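Local structure of Thiol:disulfide interchange protein DsbA (Neisseria meningitidis MC58, 3HZ8) at residues Pro156-Gly161 with Asn176-Leu181; Val166-Ala169 with Gly174-Thr177. The protein probably acts as a periplasmic thiol-disulfide oxidoreductase that introduces disulfide bonds into folding proteins, using a redox-active cysteine pair. The protein carries 1 engineered substitution. All coordinates share one frame; numbering follows the deposited sequence.

Contact 1: residues Pro156-Gly161 with Asn176-Leu181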
ATOM      1  N   PRO A 156       5.427  -7.755   1.093  1.00  7.36           N
ATOM      2  CA  PRO A 156       4.120  -7.101   1.147  1.00  8.28           C
ATOM      3  C   PRO A 156       3.159  -7.856   2.033  1.00  8.13           C
ATOM      4  O   PRO A 156       3.250  -9.079   2.142  1.00  9.22           O
ATOM      5  CB  PRO A 156       3.624  -7.157  -0.301  1.00  8.86           C
ATOM      6  CG  PRO A 156       4.353  -8.321  -0.917  1.00  8.52           C
ATOM      7  CD  PRO A 156       5.669  -8.465  -0.181  1.00  7.50           C
ATOM      8  N   THR A 157       2.250  -7.119   2.668  1.00  7.48           N
ATOM      9  CA  THR A 157       1.141  -7.708   3.438  1.00  7.41           C
ATOM     10  C   THR A 157      -0.142  -7.066   2.912  1.00  7.19           C
ATOM     11  O   THR A 157      -0.213  -5.842   2.793  1.00  7.92           O
ATOM     12  CB  THR A 157       1.293  -7.422   4.964  1.00  7.54           C
ATOM     13  OG1 THR A 157       2.409  -8.167   5.481  1.00  9.86           O
ATOM     14  CG2 THR A 157       0.033  -7.816   5.752  1.00  9.50           C
ATOM     15  N   VAL A 158      -1.147  -7.873   2.574  1.00  6.78           N
ATOM     16  CA  VAL A 158      -2.412  -7.323   2.095  1.00  7.04           C
ATOM     17  C   VAL A 158      -3.521  -7.775   3.018  1.00  6.95           C
ATOM     18  O   VAL A 158      -3.642  -8.961   3.305  1.00  7.12           O
ATOM     19  CB  VAL A 158      -2.714  -7.761   0.631  1.00  6.93           C
ATOM     20  CG1 VAL A 158      -4.117  -7.277   0.181  1.00  8.13           C
ATOM     21  CG2 VAL A 158      -1.626  -7.233  -0.313  1.00  8.68           C
ATOM     22  N   ILE A 159      -4.307  -6.797   3.482  1.00  6.94           N
ATOM     23  CA  ILE A 159      -5.411  -7.039   4.390  0.50  7.40           C
ATOM     24  C   ILE A 159      -6.720  -6.490   3.797  1.00  7.45           C
ATOM     25  O   ILE A 159      -6.778  -5.339   3.356  1.00  8.04           O
ATOM     26  CB  ILE A 159      -5.097  -6.412   5.769  0.50  7.12           C
ATOM     27  CG1 ILE A 159      -3.968  -7.200   6.444  0.50  6.53           C
ATOM     28  CG2 ILE A 159      -6.342  -6.361   6.649  0.50  6.94           C
ATOM     29  CD1 ILE A 159      -3.096  -6.382   7.366  0.50  7.37           C
ATOM     30  N   VAL A 160      -7.763  -7.316   3.787  1.00  7.48           N
ATOM     31  CA  VAL A 160      -9.052  -6.915   3.226  1.00  7.15           C
ATOM     32  C   VAL A 160     -10.067  -6.684   4.331  1.00  7.80           C
ATOM     33  O   VAL A 160     -10.164  -7.470   5.259  1.00  7.49           O
ATOM     34  CB  VAL A 160      -9.580  -7.981   2.231  1.00  7.18           C
ATOM     35  CG1 VAL A 160     -10.897  -7.554   1.589  1.00  8.41           C
ATOM     36  CG2 VAL A 160      -8.518  -8.246   1.158  1.00  8.14           C
ATOM     37  N   GLY A 161     -10.819  -5.596   4.235  1.00  7.83           N
ATOM     38  CA  GLY A 161     -11.885  -5.352   5.207  1.00  8.20           C
ATOM     39  C   GLY A 161     -11.387  -5.114   6.618  1.00  8.11           C
ATOM     40  O   GLY A 161     -12.132  -5.337   7.579  1.00  8.78           O
ATOM     41  N   ASN A 176      -7.515 -13.363  -6.810  1.00 11.56           N
ATOM     42  CA  ASN A 176      -8.754 -14.117  -6.622  1.00 11.83           C
ATOM     43  C   ASN A 176      -9.165 -14.171  -5.146  1.00 11.31           C
ATOM     44  O   ASN A 176     -10.332 -13.978  -4.801  1.00 11.89           O
ATOM     45  CB  ASN A 176      -8.593 -15.540  -7.170  1.00 12.38           C
ATOM     46  CG  ASN A 176      -8.351 -15.582  -8.673  1.00 14.95           C
ATOM     47  OD1 ASN A 176      -8.805 -14.707  -9.416  1.00 18.49           O
ATOM     48  ND2 ASN A 176      -7.662 -16.630  -9.134  1.00 18.54           N
ATOM     49  N   THR A 177      -8.195 -14.435  -4.273  1.00 10.77           N
ATOM     50  CA  THR A 177      -8.447 -14.395  -2.824  1.00 10.42           C
ATOM     51  C   THR A 177      -8.996 -13.024  -2.395  1.00 10.53           C
ATOM     52  O   THR A 177      -9.968 -12.951  -1.641  1.00 11.10           O
ATOM     53  CB  THR A 177      -7.173 -14.775  -2.020  1.00 10.37           C
ATOM     54  OG1 THR A 177      -6.714 -16.054  -2.463  1.00 10.78           O
ATOM     55  CG2 THR A 177      -7.454 -14.871  -0.514  1.00 10.39           C
ATOM     56  N   ILE A 178      -8.401 -11.948  -2.891  1.00 10.42           N
ATOM     57  CA  ILE A 178      -8.901 -10.604  -2.574  1.00 10.74           C
ATOM     58  C   ILE A 178     -10.376 -10.472  -2.954  1.00 11.18           C
ATOM     59  O   ILE A 178     -11.181  -9.984  -2.160  1.00 11.80           O
ATOM     60  CB  ILE A 178      -8.044  -9.497  -3.248  1.00 10.28           C
ATOM     61  CG1 ILE A 178      -6.654  -9.442  -2.589  1.00  9.70           C
ATOM     62  CG2 ILE A 178      -8.742  -8.101  -3.169  1.00 11.07           C
ATOM     63  CD1 ILE A 178      -5.638  -8.599  -3.316  1.00 10.61           C
ATOM     64  N   ASP A 179     -10.731 -10.914  -4.161  1.00 11.67           N
ATOM     65  CA  ASP A 179     -12.120 -10.822  -4.620  1.00 12.26           C
ATOM     66  C   ASP A 179     -13.083 -11.587  -3.715  1.00 12.08           C
ATOM     67  O   ASP A 179     -14.173 -11.092  -3.405  1.00 12.67           O
ATOM     68  CB  ASP A 179     -12.232 -11.333  -6.054  1.00 12.71           C
ATOM     69  CG  ASP A 179     -11.531 -10.425  -7.061  1.00 13.98           C
ATOM     70  OD1 ASP A 179     -11.157  -9.284  -6.690  1.00 15.88           O
ATOM     71  OD2 ASP A 179     -11.379 -10.862  -8.227  1.00 16.74           O
ATOM     72  N   LEU A 180     -12.698 -12.800  -3.324  1.00 11.45           N
ATOM     73  CA  LEU A 180     -13.523 -13.622  -2.436  1.00 11.59           C
ATOM     74  C   LEU A 180     -13.655 -12.973  -1.069  1.00 11.29           C
ATOM     75  O   LEU A 180     -14.754 -12.951  -0.494  1.00 11.38           O
ATOM     76  CB  LEU A 180     -12.955 -15.047  -2.299  1.00 11.45           C
ATOM     77  CG  LEU A 180     -12.935 -15.948  -3.540  1.00 12.44           C
ATOM     78  CD1 LEU A 180     -12.182 -17.224  -3.220  1.00 14.20           C
ATOM     79  CD2 LEU A 180     -14.362 -16.249  -3.944  1.00 14.82           C
ATOM     80  N   LEU A 181     -12.543 -12.452  -0.544  1.00 10.99           N
ATOM     81  CA  LEU A 181     -12.581 -11.758   0.743  1.00 11.11           C
ATOM     82  C   LEU A 181     -13.437 -10.510   0.684  1.00 11.85           C
ATOM     83  O   LEU A 181     -14.175 -10.217   1.622  1.00 12.41           O
ATOM     84  CB  LEU A 181     -11.176 -11.408   1.223  1.00 10.29           C
ATOM     85  CG  LEU A 181     -10.328 -12.591   1.685  1.00 10.11           C
ATOM     86  CD1 LEU A 181      -8.883 -12.154   1.948  1.00  9.80           C
ATOM     87  CD2 LEU A 181     -10.929 -13.249   2.916  1.00 10.49           C
TER
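V160 pushes into the shallow hollow between I178 and L181, side chains three residues apart on the helix. Its two methyls meet different parts of the leucine: CG1 sits on the root, 3.9 Å from L181 CB, while V160 CG2 reaches along the side chain to L181 CD1, at 4.0 Å. On the other flank of the hollow, V160 CG2 meets I178 CG2 more loosely, at 4.3 Å. I178 thus offers two bumps to two valines. Its CG2 branch faces V160, while the extended CG1 arm (chi2 169°) reaches V158 with its end, where V158 CG1 meets I178 CD1 at 4.0 Å and the side chains cross at about a right angle.

These pairs belong to the C-terminal beta-beta-alpha part of the thioredoxin fold, in which helix 171-191 packs on one face of the central sheet, beside helix 37-50. Strand 157-160 and the helix run roughly parallel, with segment axes 24° apart and 9.2 Å at closest approach. The strand's alternation presents V158 and V160 to the helix, while I159 points away, onto I18. Beside the contact, I178 also packs on V28 of strand 26-32 and on L46 of helix 37-50.

Contact 2: residues Val166-Ala169 with Gly174-Thr177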
ATOM      1  N   VAL A 166      -4.389 -11.797   3.403  1.00  7.01           N
ATOM      2  CA  VAL A 166      -4.172 -12.712   2.287  1.00  7.26           C
ATOM      3  C   VAL A 166      -2.896 -13.519   2.517  1.00  7.30           C
ATOM      4  O   VAL A 166      -1.856 -12.958   2.828  1.00  7.63           O
ATOM      5  CB  VAL A 166      -4.051 -11.946   0.960  1.00  7.58           C
ATOM      6  CG1 VAL A 166      -3.803 -12.913  -0.194  1.00  8.50           C
ATOM      7  CG2 VAL A 166      -5.306 -11.129   0.715  1.00  7.52           C
ATOM      8  N   GLU A 167      -2.991 -14.843   2.392  1.00  8.46           N
ATOM      9  CA  GLU A 167      -1.805 -15.699   2.453  1.00  9.05           C
ATOM     10  C   GLU A 167      -1.509 -16.112   1.008  1.00  9.23           C
ATOM     11  O   GLU A 167      -2.210 -16.944   0.436  1.00  9.00           O
ATOM     12  CB  GLU A 167      -2.048 -16.920   3.348  1.00  9.54           C
ATOM     13  CG  GLU A 167      -2.538 -16.597   4.769  1.00 10.71           C
ATOM     14  CD  GLU A 167      -1.450 -16.013   5.657  1.00 13.05           C
ATOM     15  OE1 GLU A 167      -0.272 -16.344   5.423  1.00 15.96           O
ATOM     16  OE2 GLU A 167      -1.760 -15.231   6.582  1.00 12.10           O
ATOM     17  N   PHE A 168      -0.507 -15.474   0.407  1.00  9.87           N
ATOM     18  CA  PHE A 168      -0.245 -15.622  -1.023  1.00 10.58           C
ATOM     19  C   PHE A 168       0.498 -16.917  -1.356  1.00 11.12           C
ATOM     20  O   PHE A 168       1.496 -17.238  -0.716  1.00 12.36           O
ATOM     21  CB  PHE A 168       0.621 -14.458  -1.519  1.00 10.36           C
ATOM     22  CG  PHE A 168      -0.096 -13.142  -1.638  1.00 10.42           C
ATOM     23  CD1 PHE A 168      -0.716 -12.798  -2.836  1.00  9.96           C
ATOM     24  CD2 PHE A 168      -0.065 -12.211  -0.596  1.00 10.05           C
ATOM     25  CE1 PHE A 168      -1.356 -11.559  -2.987  1.00 10.55           C
ATOM     26  CE2 PHE A 168      -0.689 -10.975  -0.733  1.00 10.24           C
ATOM     27  CZ  PHE A 168      -1.343 -10.643  -1.936  1.00 10.69           C
ATOM     28  N   ALA A 169      -0.006 -17.629  -2.367  1.00 11.49           N
ATOM     29  CA  ALA A 169       0.739 -18.715  -3.029  1.00 12.18           C
ATOM     30  C   ALA A 169       1.586 -18.132  -4.174  1.00 12.08           C
ATOM     31  O   ALA A 169       2.768 -18.468  -4.334  1.00 13.31           O
ATOM     32  CB  ALA A 169      -0.209 -19.804  -3.532  1.00 12.50           C
ATOM     33  N   GLY A 174      -3.493 -14.668  -5.608  1.00 11.20           N
ATOM     34  CA  GLY A 174      -3.874 -13.817  -4.484  1.00 10.35           C
ATOM     35  C   GLY A 174      -4.944 -12.802  -4.856  1.00 10.13           C
ATOM     36  O   GLY A 174      -5.734 -12.382  -3.996  1.00 10.07           O
ATOM     37  N   MET A 175      -4.981 -12.395  -6.126  1.00  9.94           N
ATOM     38  CA  MET A 175      -6.020 -11.458  -6.567  1.00 10.83           C
ATOM     39  C   MET A 175      -7.413 -12.075  -6.469  1.00 11.31           C
ATOM     40  O   MET A 175      -8.374 -11.403  -6.087  1.00 11.47           O
ATOM     41  CB  MET A 175      -5.751 -10.952  -7.993  1.00 10.36           C
ATOM     42  CG  MET A 175      -4.426 -10.216  -8.181  1.00 10.61           C
ATOM     43  SD  MET A 175      -4.165  -8.788  -7.094  1.00 10.12           S
ATOM     44  CE  MET A 175      -3.093  -9.503  -5.825  1.00 10.82           C
ATOM     45  N   ASN A 176      -7.515 -13.363  -6.810  1.00 11.56           N
ATOM     46  CA  ASN A 176      -8.754 -14.117  -6.622  1.00 11.83           C
ATOM     47  C   ASN A 176      -9.165 -14.171  -5.146  1.00 11.31           C
ATOM     48  O   ASN A 176     -10.332 -13.978  -4.801  1.00 11.89           O
ATOM     49  CB  ASN A 176      -8.593 -15.540  -7.170  1.00 12.38           C
ATOM     50  CG  ASN A 176      -8.351 -15.582  -8.673  1.00 14.95           C
ATOM     51  OD1 ASN A 176      -8.805 -14.707  -9.416  1.00 18.49           O
ATOM     52  ND2 ASN A 176      -7.662 -16.630  -9.134  1.00 18.54           N
ATOM     53  N   THR A 177      -8.195 -14.435  -4.273  1.00 10.77           N
ATOM     54  CA  THR A 177      -8.447 -14.395  -2.824  1.00 10.42           C
ATOM     55  C   THR A 177      -8.996 -13.024  -2.395  1.00 10.53           C
ATOM     56  O   THR A 177      -9.968 -12.951  -1.641  1.00 11.10           O
ATOM     57  CB  THR A 177      -7.173 -14.775  -2.020  1.00 10.37           C
ATOM     58  OG1 THR A 177      -6.714 -16.054  -2.463  1.00 10.78           O
ATOM     59  CG2 THR A 177      -7.454 -14.871  -0.514  1.00 10.39           C
TER
HETATM   60  O   HOH W   1      -4.241 -16.223  -1.465  1.00 14.02           O
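V166 closes strand 164-166 with its side chain directed at the helix, and V166 CG1 meets T177 CG2 at 4.2 Å, the two side chains lying antiparallel alongside each other. The same V166 methyl lies 4.3 Å from G174 O. This is the link between the last strand and the C-terminal helix of the thioredoxin fold, where the chain turns back so that the beginning of helix 171-191 packs on the residues just before it.

E167 contributes through its backbone. A water bridges the two segments, donating to E167 O at 2.9 Å and hydrogen-bonded to T177 OG1 at 2.7 Å. The threonine's first torsion (chi1 -55°) sends OG1 to this bridge and CG2 to V166, separating its polar and apolar branches. The E167 carboxylate turns elsewhere, with OE2 hydrogen-bonded to T12 OG1.

F168 then meets the helix with the CD1-CE1 side of its ring. V166 covers one face, its CG1 standing 3.6 Å above the ring plane, over the centre, in a CH-pi-like position, and W171 makes an edge-to-face pair with the ring. The ring fills the place a side chain at G174 would occupy: F168 CE1 is 3.7 Å from G174 CA. M175 CB points away, but the bends at chi2 and chi3 (-56° and 100°) bring the chain's end back, leaving M175 CE in the plane of the ring at its edge, 3.9 Å from F168 CE1.

Overall arrangement
Contacts 1 and 2 are adjoining parts of one buried layer, their centres about 6 Å apart, and both use helix 171-191. V166 joins them: V166 N is probably hydrogen-bonded to V158 O at 2.9 Å, pairing the two strands, while V166 CG2 packs 3.9 Å from I178 CG1. In addition, F168 CZ packs on V158 CG2 at 3.8 Å, continuing the apolar layer from strand to loop. The C36-C39 disulfide, predicted to be redox-active, lies at the N-terminal end of helix 37-50, which borders both contacts. P156, the cis-proline of the thioredoxin fold, sits beside this pair and touches H38 and C39, whereas I178 and M175 pack on L46 farther along that helix.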